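Local structure of pyruvate kinase (Toxoplasma gondii, 3GG8) at residues F292-Q295 / K296-A300. The protein catalyses the last step of glycolysis, transferring the phosphate of phosphoenolpyruvate to ADP to give pyruvate and ATP. Numbering follows the deposited sequence.
Sequences FLAQ and KMMIA
The flat amide of Gln295 reaches away from the axis with CD1 of Ile299 beside it, 4.0 Å from Gln295 NE2, while the Phe292 ring has Leu293 over one face, CG of Leu293 standing 3.6 Å above the ring plane and shifted toward its rim. These residues span about two turns of helix 288-305, an outer helix of the eight-stranded (beta/alpha)8 barrel, and illustrate how a barrel helix sorts its side chains by direction. Four consecutive i to i+4 hydrogen bonds carry the backbone, the straightest running from Lys296 N to Phe292 O (3.1 Å, 169° at the hydrogen). Gln295 and Ile299, one turn apart, run alongside each other in the same direction, with Gln295 CG 3.6 Å from Ile299 CD1. Because Gln295 is extended, with CG anti to the backbone N (chi1 163°), its amide gets beyond the isoleucine and is gripped at both ends: OE1 by Arg279, NE2 by Asp339. The other carboxylate oxygen of Asp339 takes a salt bridge from Lys296, so two neighbouring residues are tied to helix 327-339. Ile299 meanwhile settles on strands 275-278 and 309-312. Around the helix from this inner side, Phe292, Leu293, Lys296 and Met297 pack against a second subunit. The methionines bend back along the helix from the following turn: Met297 CE stops 4.0 Å from Ala294 CA. The Met298 chain, folded at chi3 (-70°), brings its own methyl back over the same residue. There Met298 CE lies 3.5 Å from Ala294 O.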
loop_
_atom_site.group_PDB
_atom_site.type_symbol
_atom_site.label_atom_id
_atom_site.label_comp_id
_atom_site.label_asym_id
_atom_site.label_seq_id
_atom_site.Cartn_x
_atom_site.Cartn_y
_atom_site.Cartn_z
ATOM N N PHE C 292 0.973 -25.461 18.148
ATOM C CA PHE C 292 0.844 -24.015 18.186
ATOM C C PHE C 292 0.626 -23.465 16.760
ATOM O O PHE C 292 -0.153 -22.524 16.572
ATOM C CB PHE C 292 2.047 -23.388 18.880
ATOM C CG PHE C 292 3.230 -23.248 18.000
ATOM C CD1 PHE C 292 3.362 -22.135 17.177
ATOM C CD2 PHE C 292 4.208 -24.226 17.980
ATOM C CE1 PHE C 292 4.449 -22.005 16.327
ATOM C CE2 PHE C 292 5.322 -24.105 17.127
ATOM C CZ PHE C 292 5.436 -22.993 16.306
ATOM N N LEU C 293 1.299 -24.070 15.775
ATOM C CA LEU C 293 1.080 -23.763 14.351
ATOM C C LEU C 293 -0.372 -24.035 13.917
ATOM O O LEU C 293 -1.035 -23.163 13.339
ATOM C CB LEU C 293 2.036 -24.573 13.469
ATOM C CG LEU C 293 3.496 -24.146 13.361
ATOM C CD1 LEU C 293 4.291 -25.216 12.624
ATOM C CD2 LEU C 293 3.651 -22.791 12.655
ATOM N N ALA C 294 -0.857 -25.244 14.211
ATOM C CA ALA C 294 -2.251 -25.623 13.970
ATOM C C ALA C 294 -3.248 -24.641 14.595
ATOM O O ALA C 294 -4.199 -24.222 13.928
ATOM C CB ALA C 294 -2.513 -27.045 14.452
ATOM N N GLN C 295 -3.036 -24.262 15.858
ATOM C CA GLN C 295 -3.944 -23.307 16.523
ATOM C C GLN C 295 -4.026 -22.011 15.712
ATOM O O GLN C 295 -5.126 -21.554 15.369
ATOM C CB GLN C 295 -3.483 -22.993 17.959
ATOM C CG GLN C 295 -4.115 -21.729 18.554
ATOM C CD GLN C 295 -3.775 -21.519 20.005
ATOM O OE1 GLN C 295 -3.702 -22.478 20.782
ATOM N NE2 GLN C 295 -3.577 -20.257 20.394
ATOM N N LYS C 296 -2.854 -21.441 15.415
ATOM C CA LYS C 296 -2.721 -20.196 14.672
ATOM C C LYS C 296 -3.438 -20.238 13.347
ATOM O O LYS C 296 -4.161 -19.299 12.999
ATOM C CB LYS C 296 -1.245 -19.891 14.392
ATOM C CG LYS C 296 -0.607 -19.037 15.443
ATOM C CD LYS C 296 0.840 -18.628 15.056
ATOM C CE LYS C 296 1.268 -17.355 15.821
ATOM N NZ LYS C 296 1.059 -17.459 17.324
ATOM N N MET C 297 -3.196 -21.322 12.610
ATOM C CA MET C 297 -3.798 -21.572 11.309
ATOM C C MET C 297 -5.312 -21.677 11.395
ATOM O O MET C 297 -6.007 -21.113 10.563
ATOM C CB MET C 297 -3.178 -22.831 10.670
ATOM C CG MET C 297 -3.885 -23.437 9.428
ATOM S SD MET C 297 -5.007 -24.853 9.712
ATOM C CE MET C 297 -3.943 -26.113 10.403
ATOM N N MET C 298 -5.814 -22.391 12.395
ATOM C CA MET C 298 -7.252 -22.620 12.531
ATOM C C MET C 298 -8.004 -21.368 12.972
ATOM O O MET C 298 -9.172 -21.178 12.614
ATOM C CB MET C 298 -7.531 -23.760 13.503
ATOM C CG MET C 298 -7.373 -25.151 12.892
ATOM S SD MET C 298 -7.888 -26.465 14.019
ATOM C CE MET C 298 -6.558 -26.380 15.234
ATOM N N ILE C 299 -7.340 -20.537 13.773
ATOM C CA ILE C 299 -7.928 -19.282 14.236
ATOM C C ILE C 299 -7.994 -18.325 13.042
ATOM O O ILE C 299 -9.027 -17.703 12.795
ATOM C CB ILE C 299 -7.161 -18.680 15.459
ATOM C CG1 ILE C 299 -7.464 -19.484 16.731
ATOM C CG2 ILE C 299 -7.552 -17.234 15.694
ATOM C CD1 ILE C 299 -6.581 -19.143 17.937
ATOM N N ALA C 300 -6.912 -18.255 12.279
ATOM C CA ALA C 300 -6.852 -17.383 11.110
ATOM C C ALA C 300 -7.968 -17.710 10.112
ATOM O O ALA C 300 -8.656 -16.816 9.632
ATOM C CB ALA C 300 -5.496 -17.480 10.463
#